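1-deoxy-D-xylulose 5-phosphate reductoisomerase (Zymomonas mobilis, PDB 1R0K) catalyses the NADPH-dependent rearrangement and reduction of 1-deoxy-D-xylulose 5-phosphate to 2-C-methyl-D-erythritol 4-phosphate in isoprenoid biosynthesis, using a divalent metal ion. Local coordinates at residues B[151-156]-B[219-224]; B[223-228]-B[234-239]; B[247-252]-B[257-262]. One frame throughout, in Å; residues are numbered along the deposited sequence.

Contact 1: B[151-156]-B[219-224]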
loop_
_atom_site.group_PDB
_atom_site.type_symbol
_atom_site.label_atom_id
_atom_site.label_comp_id
_atom_site.label_asym_id
_atom_site.label_seq_id
_atom_site.Cartn_x
_atom_site.Cartn_y
_atom_site.Cartn_z
ATOM N N SER B 151 -14.793 3.411 -0.688
ATOM C CA SER B 151 -13.700 2.729 0.006
ATOM C C SER B 151 -12.807 1.771 -0.755
ATOM O O SER B 151 -11.589 1.914 -0.725
ATOM C CB SER B 151 -14.232 2.007 1.244
ATOM O OG SER B 151 -14.762 2.939 2.163
ATOM N N GLU B 152 -13.395 0.781 -1.411
ATOM C CA GLU B 152 -12.600 -0.188 -2.147
ATOM C C GLU B 152 -11.912 0.420 -3.363
ATOM O O GLU B 152 -10.729 0.177 -3.614
ATOM C CB GLU B 152 -13.474 -1.357 -2.603
ATOM C CG GLU B 152 -14.049 -2.222 -1.482
ATOM C CD GLU B 152 -15.269 -1.617 -0.808
ATOM O OE1 GLU B 152 -15.880 -0.675 -1.364
ATOM O OE2 GLU B 152 -15.627 -2.106 0.281
ATOM N N HIS B 153 -12.656 1.209 -4.126
ATOM C CA HIS B 153 -12.100 1.818 -5.322
ATOM C C HIS B 153 -11.004 2.809 -5.006
ATOM O O HIS B 153 -10.000 2.862 -5.716
ATOM C CB HIS B 153 -13.203 2.499 -6.125
ATOM C CG HIS B 153 -14.283 1.563 -6.556
ATOM N ND1 HIS B 153 -15.614 1.923 -6.588
ATOM C CD2 HIS B 153 -14.231 0.268 -6.948
ATOM C CE1 HIS B 153 -16.335 0.888 -6.979
ATOM N NE2 HIS B 153 -15.521 -0.129 -7.204
ATOM N N ASN B 154 -11.191 3.603 -3.953
ATOM C CA ASN B 154 -10.180 4.589 -3.588
ATOM C C ASN B 154 -8.931 3.866 -3.093
ATOM O O ASN B 154 -7.806 4.288 -3.372
ATOM C CB ASN B 154 -10.720 5.538 -2.511
ATOM C CG ASN B 154 -9.767 6.673 -2.216
ATOM O OD1 ASN B 154 -8.924 6.579 -1.323
ATOM N ND2 ASN B 154 -9.877 7.752 -2.989
ATOM N N ALA B 155 -9.138 2.765 -2.376
ATOM C CA ALA B 155 -8.032 1.965 -1.860
ATOM C C ALA B 155 -7.246 1.398 -3.038
ATOM O O ALA B 155 -6.013 1.403 -3.040
ATOM C CB ALA B 155 -8.571 0.826 -0.995
ATOM N N ILE B 156 -7.966 0.896 -4.037
ATOM C CA ILE B 156 -7.310 0.346 -5.219
ATOM C C ILE B 156 -6.539 1.457 -5.918
ATOM O O ILE B 156 -5.372 1.294 -6.277
ATOM C CB ILE B 156 -8.327 -0.260 -6.192
ATOM C CG1 ILE B 156 -9.010 -1.464 -5.526
ATOM C CG2 ILE B 156 -7.622 -0.683 -7.486
ATOM C CD1 ILE B 156 -10.194 -2.018 -6.297
ATOM N N GLY B 219 -20.766 -7.229 -6.227
ATOM C CA GLY B 219 -20.805 -7.483 -7.656
ATOM C C GLY B 219 -20.776 -6.168 -8.413
ATOM O O GLY B 219 -20.099 -6.041 -9.432
ATOM N N LEU B 220 -21.510 -5.181 -7.907
ATOM C CA LEU B 220 -21.558 -3.870 -8.545
ATOM C C LEU B 220 -20.206 -3.179 -8.417
ATOM O O LEU B 220 -19.760 -2.483 -9.329
ATOM C CB LEU B 220 -22.660 -3.019 -7.911
ATOM C CG LEU B 220 -24.051 -3.658 -7.992
ATOM C CD1 LEU B 220 -25.058 -2.798 -7.254
ATOM C CD2 LEU B 220 -24.453 -3.825 -9.445
ATOM N N GLU B 221 -19.553 -3.377 -7.278
ATOM C CA GLU B 221 -18.240 -2.794 -7.052
ATOM C C GLU B 221 -17.239 -3.365 -8.049
ATOM O O GLU B 221 -16.357 -2.661 -8.530
ATOM C CB GLU B 221 -17.780 -3.076 -5.619
ATOM C CG GLU B 221 -18.407 -2.141 -4.606
ATOM C CD GLU B 221 -18.108 -2.541 -3.178
ATOM O OE1 GLU B 221 -17.022 -3.097 -2.934
ATOM O OE2 GLU B 221 -18.957 -2.281 -2.299
ATOM N N LEU B 222 -17.380 -4.648 -8.360
ATOM C CA LEU B 222 -16.491 -5.298 -9.310
ATOM C C LEU B 222 -16.669 -4.671 -10.685
ATOM O O LEU B 222 -15.699 -4.423 -11.405
ATOM C CB LEU B 222 -16.811 -6.789 -9.391
ATOM C CG LEU B 222 -16.061 -7.578 -10.457
ATOM C CD1 LEU B 222 -14.563 -7.513 -10.204
ATOM C CD2 LEU B 222 -16.546 -9.021 -10.441
ATOM N N ILE B 223 -17.922 -4.423 -11.048
ATOM C CA ILE B 223 -18.220 -3.834 -12.338
ATOM C C ILE B 223 -17.598 -2.448 -12.414
ATOM O O ILE B 223 -16.932 -2.116 -13.388
ATOM C CB ILE B 223 -19.741 -3.755 -12.567
ATOM C CG1 ILE B 223 -20.304 -5.172 -12.708
ATOM C CG2 ILE B 223 -20.049 -2.932 -13.814
ATOM C CD1 ILE B 223 -21.809 -5.229 -12.815
ATOM N N GLU B 224 -17.799 -1.652 -11.370
ATOM C CA GLU B 224 -17.236 -0.308 -11.328
ATOM C C GLU B 224 -15.718 -0.344 -11.423
ATOM O O GLU B 224 -15.116 0.457 -12.141
ATOM C CB GLU B 224 -17.614 0.388 -10.027
ATOM C CG GLU B 224 -19.086 0.646 -9.838
ATOM C CD GLU B 224 -19.366 1.286 -8.492
ATOM O OE1 GLU B 224 -19.496 0.538 -7.493
ATOM O OE2 GLU B 224 -19.431 2.534 -8.434
HETATM O O HOH W 1 -18.486 -2.610 0.113
#
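H153 reaches from helix 151-159 to the backbone of helix 216-229. Its NE2 donates to the carbonyl O of E221, 3.0 Å away, with an N-H...O angle of 167°. The acceptor lies close to the ring plane. H153 CG stands anti to its own carbonyl carbon (chi1 -59°), which sends the ring across the gap between the helices. E224 meets the same ring at its edge. E224 OE1 is 3.2 Å from H153 CE1, and the carboxylate plane stands nearly square to the ring. The two helices run at 35° to each other, with segment axes 10.4 Å apart. This pair of helices carries acidic residues of the predicted manganese and substrate site, E152 and E221. Their side chains cross at about a right angle. E152 OE1 and E221 OE1 lie 3.1 Å apart, two acceptors with no bond between them. A water joins the other oxygens, donating to E152 OE2 and to E221 OE2. K218 makes salt bridges to both carboxylates, so the two acids share one cationic partner. Replacing H153 by alanine removes the NE2 donor, and the E221 carbonyl would probably lose this bond and a gap open beside E224. The E152 chain bends at chi2, and this turns its carboxylate toward E221.

Contact 2: B[223-228]-B[234-239]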
loop_
_atom_site.group_PDB
_atom_site.type_symbol
_atom_site.label_atom_id
_atom_site.label_comp_id
_atom_site.label_asym_id
_atom_site.label_seq_id
_atom_site.Cartn_x
_atom_site.Cartn_y
_atom_site.Cartn_z
ATOM N N ILE B 223 -17.922 -4.423 -11.048
ATOM C CA ILE B 223 -18.220 -3.834 -12.338
ATOM C C ILE B 223 -17.598 -2.448 -12.414
ATOM O O ILE B 223 -16.932 -2.116 -13.388
ATOM C CB ILE B 223 -19.741 -3.755 -12.567
ATOM C CG1 ILE B 223 -20.304 -5.172 -12.708
ATOM C CG2 ILE B 223 -20.049 -2.932 -13.814
ATOM C CD1 ILE B 223 -21.809 -5.229 -12.815
ATOM N N GLU B 224 -17.799 -1.652 -11.370
ATOM C CA GLU B 224 -17.236 -0.308 -11.328
ATOM C C GLU B 224 -15.718 -0.344 -11.423
ATOM O O GLU B 224 -15.116 0.457 -12.141
ATOM C CB GLU B 224 -17.614 0.388 -10.027
ATOM C CG GLU B 224 -19.086 0.646 -9.838
ATOM C CD GLU B 224 -19.366 1.286 -8.492
ATOM O OE1 GLU B 224 -19.496 0.538 -7.493
ATOM O OE2 GLU B 224 -19.431 2.534 -8.434
ATOM N N ALA B 225 -15.105 -1.266 -10.682
ATOM C CA ALA B 225 -13.651 -1.402 -10.675
ATOM C C ALA B 225 -13.132 -1.742 -12.063
ATOM O O ALA B 225 -12.083 -1.254 -12.492
ATOM C CB ALA B 225 -13.232 -2.480 -9.685
ATOM N N PHE B 226 -13.871 -2.592 -12.765
ATOM C CA PHE B 226 -13.476 -3.003 -14.103
ATOM C C PHE B 226 -13.339 -1.801 -15.039
ATOM O O PHE B 226 -12.393 -1.723 -15.822
ATOM C CB PHE B 226 -14.502 -3.990 -14.663
ATOM C CG PHE B 226 -14.241 -4.397 -16.089
ATOM C CD1 PHE B 226 -13.163 -5.219 -16.412
ATOM C CD2 PHE B 226 -15.049 -3.928 -17.121
ATOM C CE1 PHE B 226 -12.894 -5.564 -17.734
ATOM C CE2 PHE B 226 -14.787 -4.263 -18.445
ATOM C CZ PHE B 226 -13.708 -5.077 -18.744
ATOM N N HIS B 227 -14.278 -0.863 -14.959
ATOM C CA HIS B 227 -14.234 0.316 -15.817
ATOM C C HIS B 227 -13.211 1.333 -15.337
ATOM O O HIS B 227 -12.555 1.980 -16.138
ATOM C CB HIS B 227 -15.613 0.972 -15.902
ATOM C CG HIS B 227 -16.567 0.242 -16.793
ATOM N ND1 HIS B 227 -17.586 -0.551 -16.308
ATOM C CD2 HIS B 227 -16.639 0.163 -18.144
ATOM C CE1 HIS B 227 -18.244 -1.085 -17.322
ATOM N NE2 HIS B 227 -17.689 -0.668 -18.446
ATOM N N LEU B 228 -13.071 1.466 -14.026
ATOM C CA LEU B 228 -12.114 2.412 -13.465
ATOM C C LEU B 228 -10.661 2.077 -13.759
ATOM O O LEU B 228 -9.869 2.959 -14.089
ATOM C CB LEU B 228 -12.266 2.483 -11.948
ATOM C CG LEU B 228 -13.430 3.265 -11.352
ATOM C CD1 LEU B 228 -13.571 2.907 -9.875
ATOM C CD2 LEU B 228 -13.190 4.755 -11.537
ATOM N N GLU B 234 -10.210 -11.243 -15.610
ATOM C CA GLU B 234 -9.600 -12.381 -14.928
ATOM C C GLU B 234 -8.561 -11.978 -13.881
ATOM O O GLU B 234 -8.158 -12.799 -13.056
ATOM C CB GLU B 234 -8.968 -13.347 -15.939
ATOM C CG GLU B 234 -8.587 -12.728 -17.273
ATOM C CD GLU B 234 -9.803 -12.259 -18.056
ATOM O OE1 GLU B 234 -10.800 -13.011 -18.116
ATOM O OE2 GLU B 234 -9.764 -11.145 -18.615
ATOM N N LYS B 235 -8.135 -10.720 -13.903
ATOM C CA LYS B 235 -7.144 -10.252 -12.938
ATOM C C LYS B 235 -7.785 -9.767 -11.644
ATOM O O LYS B 235 -7.092 -9.306 -10.740
ATOM C CB LYS B 235 -6.291 -9.133 -13.538
ATOM C CG LYS B 235 -5.384 -9.599 -14.671
ATOM C CD LYS B 235 -4.274 -8.587 -14.927
ATOM C CE LYS B 235 -3.258 -9.113 -15.933
ATOM N NZ LYS B 235 -2.125 -8.163 -16.117
ATOM N N PHE B 236 -9.107 -9.868 -11.563
ATOM C CA PHE B 236 -9.822 -9.457 -10.361
ATOM C C PHE B 236 -10.116 -10.633 -9.453
ATOM O O PHE B 236 -10.421 -11.737 -9.911
ATOM C CB PHE B 236 -11.143 -8.772 -10.707
ATOM C CG PHE B 236 -10.980 -7.375 -11.216
ATOM C CD1 PHE B 236 -10.728 -7.135 -12.562
ATOM C CD2 PHE B 236 -11.059 -6.296 -10.344
ATOM C CE1 PHE B 236 -10.559 -5.839 -13.034
ATOM C CE2 PHE B 236 -10.889 -4.992 -10.805
ATOM C CZ PHE B 236 -10.640 -4.763 -12.150
ATOM N N GLU B 237 -10.014 -10.381 -8.156
ATOM C CA GLU B 237 -10.287 -11.383 -7.145
ATOM C C GLU B 237 -11.066 -10.730 -6.022
ATOM O O GLU B 237 -10.808 -9.582 -5.668
ATOM C CB GLU B 237 -8.990 -11.936 -6.560
ATOM C CG GLU B 237 -8.328 -13.024 -7.374
ATOM C CD GLU B 237 -6.997 -13.431 -6.785
ATOM O OE1 GLU B 237 -6.833 -13.311 -5.550
ATOM O OE2 GLU B 237 -6.123 -13.883 -7.555
ATOM N N ILE B 238 -12.028 -11.456 -5.473
ATOM C CA ILE B 238 -12.786 -10.937 -4.350
ATOM C C ILE B 238 -12.286 -11.748 -3.166
ATOM O O ILE B 238 -12.198 -12.975 -3.238
ATOM C CB ILE B 238 -14.302 -11.142 -4.533
ATOM C CG1 ILE B 238 -14.784 -10.333 -5.741
ATOM C CG2 ILE B 238 -15.050 -10.720 -3.262
ATOM C CD1 ILE B 238 -16.251 -10.550 -6.070
ATOM N N LEU B 239 -11.916 -11.060 -2.094
ATOM C CA LEU B 239 -11.414 -11.729 -0.903
ATOM C C LEU B 239 -12.253 -11.321 0.298
ATOM O O LEU B 239 -12.343 -10.135 0.620
ATOM C CB LEU B 239 -9.939 -11.357 -0.666
ATOM C CG LEU B 239 -9.261 -11.875 0.612
ATOM C CD1 LEU B 239 -9.163 -13.393 0.586
ATOM C CD2 LEU B 239 -7.871 -11.264 0.744
#
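Helix 216-229 packs here against the start of strand 236-240, an outermost strand of the chain's mixed four-stranded sheet. The contact is small and rests on the ring of F236, which meets A225 and F226. A225 CB lies 3.6 Å from F236 CE2, the nearest approach between the segments. The far end of the ring, F236 CZ, sits 3.9 Å from F226 CA. Both helix atoms meet the F236 ring obliquely. F236 CG is anti to its own carbonyl carbon (chi1 -75°), and the ring projects from the strand to the helix with CE2 and CZ leading. The two phenylalanines meet more loosely. F236 CE1 comes to the edge of the F226 ring, near its plane, 4.3 Å from F226 CD1. The F226 side chain also touches I315 of helix 307-317. On the strand side, F236 packs on I171 and I173 of the neighbouring strand 168-175, and on I231 of the connecting loop. One ring thus spans from the sheet to the helix. The contacts of F236 with A225 and F226 are apolar. The join therefore rests on burial of carbon surface, with no hydrogen bond between the two segments.

Contact 3: B[247-252]-B[257-262]; sequences HSMVEY and ILAQIG
The H247 ring has the side-chain amide of Q260 at one edge and a water at another, both in its plane. It sits in the antiparallel beta hairpin of strands 246-252 and 257-261. Ring and amide planes are only 24° apart. Q260 NE2 donates to H247 ND1 at 2.7 Å, close to both planes. The water lies 2.9 Å from H247 NE2 and donates to G262 O. The Y252 ring, at the far end, meets L258 obliquely, with CE1 3.6 Å from L258 CD1. V250 and L258 form a hydrogen-bonded pair, 2.9 Å from V250 N to L258 O and from L258 N to V250 O. M249, E251, I257 and A259 share one face of the sheet. There E251 CG packs 3.4 Å from I257 CG1, while the E251 carboxylate is held by salt bridges to R169 and R170 of the same chain and a hydrogen bond to S286 of the second subunit. Strand 257-261 also pairs antiparallel with a strand of the second subunit, carrying the sheet across the dimer interface. Q260 bends at chi2 (-84°), which brings its amide round to H247. M249 CG lies tight against A259 CB, at 3.4 Å.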
loop_
_atom_site.group_PDB
_atom_site.type_symbol
_atom_site.label_atom_id
_atom_site.label_comp_id
_atom_site.label_asym_id
_atom_site.label_seq_id
_atom_site.Cartn_x
_atom_site.Cartn_y
_atom_site.Cartn_z
ATOM N N HIS B 247 -8.859 -2.221 2.948
ATOM C CA HIS B 247 -9.911 -1.778 2.044
ATOM C C HIS B 247 -9.842 -2.283 0.602
ATOM O O HIS B 247 -10.809 -2.137 -0.142
ATOM C CB HIS B 247 -9.987 -0.252 2.115
ATOM C CG HIS B 247 -10.304 0.256 3.489
ATOM N ND1 HIS B 247 -9.699 1.369 4.035
ATOM C CD2 HIS B 247 -11.147 -0.219 4.440
ATOM C CE1 HIS B 247 -10.152 1.555 5.263
ATOM N NE2 HIS B 247 -11.030 0.606 5.533
ATOM N N SER B 248 -8.707 -2.888 0.245
ATOM C CA SER B 248 -8.443 -3.509 -1.061
ATOM C C SER B 248 -6.951 -3.522 -1.375
ATOM O O SER B 248 -6.166 -2.826 -0.732
ATOM C CB SER B 248 -9.227 -2.847 -2.198
ATOM O OG SER B 248 -10.539 -3.396 -2.255
ATOM N N MET B 249 -6.551 -4.317 -2.363
ATOM C CA MET B 249 -5.133 -4.425 -2.670
ATOM C C MET B 249 -4.822 -4.603 -4.149
ATOM O O MET B 249 -5.696 -4.951 -4.951
ATOM C CB MET B 249 -4.547 -5.610 -1.897
ATOM C CG MET B 249 -4.979 -5.686 -0.442
ATOM S SD MET B 249 -4.291 -7.131 0.417
ATOM C CE MET B 249 -5.670 -8.254 0.359
ATOM N N VAL B 250 -3.556 -4.372 -4.491
ATOM C CA VAL B 250 -3.084 -4.528 -5.862
ATOM C C VAL B 250 -1.738 -5.245 -5.839
ATOM O O VAL B 250 -0.800 -4.791 -5.173
ATOM C CB VAL B 250 -2.875 -3.161 -6.567
ATOM C CG1 VAL B 250 -2.327 -3.386 -7.968
ATOM C CG2 VAL B 250 -4.181 -2.387 -6.634
ATOM N N GLU B 251 -1.636 -6.366 -6.545
ATOM C CA GLU B 251 -0.364 -7.078 -6.592
ATOM C C GLU B 251 0.343 -6.746 -7.894
ATOM O O GLU B 251 -0.273 -6.717 -8.963
ATOM C CB GLU B 251 -0.545 -8.597 -6.505
ATOM C CG GLU B 251 0.797 -9.327 -6.360
ATOM C CD GLU B 251 0.665 -10.835 -6.376
ATOM O OE1 GLU B 251 -0.251 -11.364 -5.719
ATOM O OE2 GLU B 251 1.495 -11.495 -7.038
ATOM N N TYR B 252 1.645 -6.507 -7.787
ATOM C CA TYR B 252 2.476 -6.170 -8.931
ATOM C C TYR B 252 3.222 -7.406 -9.425
ATOM O O TYR B 252 3.315 -8.408 -8.714
ATOM C CB TYR B 252 3.468 -5.068 -8.541
ATOM C CG TYR B 252 2.807 -3.727 -8.286
ATOM C CD1 TYR B 252 1.863 -3.562 -7.265
ATOM C CD2 TYR B 252 3.092 -2.634 -9.098
ATOM C CE1 TYR B 252 1.219 -2.335 -7.073
ATOM C CE2 TYR B 252 2.457 -1.409 -8.916
ATOM C CZ TYR B 252 1.524 -1.263 -7.909
ATOM O OH TYR B 252 0.899 -0.049 -7.760
ATOM N N ILE B 257 2.542 -6.640 -3.034
ATOM C CA ILE B 257 1.126 -6.350 -2.912
ATOM C C ILE B 257 1.002 -5.072 -2.098
ATOM O O ILE B 257 1.457 -5.005 -0.954
ATOM C CB ILE B 257 0.374 -7.482 -2.194
ATOM C CG1 ILE B 257 0.468 -8.769 -3.018
ATOM C CG2 ILE B 257 -1.089 -7.085 -2.000
ATOM C CD1 ILE B 257 -0.067 -10.000 -2.305
ATOM N N LEU B 258 0.418 -4.048 -2.704
ATOM C CA LEU B 258 0.220 -2.783 -2.014
ATOM C C LEU B 258 -1.222 -2.782 -1.539
ATOM O O LEU B 258 -2.132 -3.104 -2.295
ATOM C CB LEU B 258 0.472 -1.603 -2.956
ATOM C CG LEU B 258 1.913 -1.486 -3.461
ATOM C CD1 LEU B 258 2.069 -0.230 -4.312
ATOM C CD2 LEU B 258 2.863 -1.449 -2.264
ATOM N N ALA B 259 -1.424 -2.429 -0.279
ATOM C CA ALA B 259 -2.765 -2.405 0.275
ATOM C C ALA B 259 -3.040 -1.069 0.948
ATOM O O ALA B 259 -2.118 -0.383 1.388
ATOM C CB ALA B 259 -2.924 -3.538 1.284
ATOM N N GLN B 260 -4.308 -0.689 0.998
ATOM C CA GLN B 260 -4.684 0.545 1.667
ATOM C C GLN B 260 -5.477 0.059 2.867
ATOM O O GLN B 260 -6.413 -0.737 2.728
ATOM C CB GLN B 260 -5.538 1.433 0.764
ATOM C CG GLN B 260 -5.678 2.872 1.277
ATOM C CD GLN B 260 -6.787 3.039 2.310
ATOM O OE1 GLN B 260 -6.897 4.086 2.965
ATOM N NE2 GLN B 260 -7.617 2.016 2.454
ATOM N N ILE B 261 -5.071 0.517 4.044
ATOM C CA ILE B 261 -5.691 0.112 5.298
ATOM C C ILE B 261 -6.072 1.340 6.115
ATOM O O ILE B 261 -5.465 2.395 5.969
ATOM C CB ILE B 261 -4.690 -0.747 6.122
ATOM C CG1 ILE B 261 -4.127 -1.869 5.242
ATOM C CG2 ILE B 261 -5.374 -1.329 7.357
ATOM C CD1 ILE B 261 -3.043 -2.698 5.903
ATOM N N GLY B 262 -7.078 1.212 6.970
ATOM C CA GLY B 262 -7.443 2.349 7.800
ATOM C C GLY B 262 -8.765 2.216 8.516
ATOM O O GLY B 262 -9.431 1.191 8.411
HETATM O O HOH W 2 -12.034 0.550 8.250
#

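How the contacts relate
Contacts 1 and 2 share I223 and E224 and both use helix 216-229; their centres lie about 7 Å apart. H153 of contact 1 also packs on L228, with CG 3.7 Å from L228 CD1. L222 CD1 is 3.7 Å from F236 CB. Contact 3 is about 12 Å from contact 1, centre to centre, and meets helix 151-159 through A155 and E152. A155 CB is 3.6 Å from Q260 CB, and E152 CG is 3.5 Å from H247 O. The hairpin therefore backs the helix that carries E152 of the predicted metal site. Contacts 2 and 3 reach the same mixed sheet and touch where L239 packs on M249.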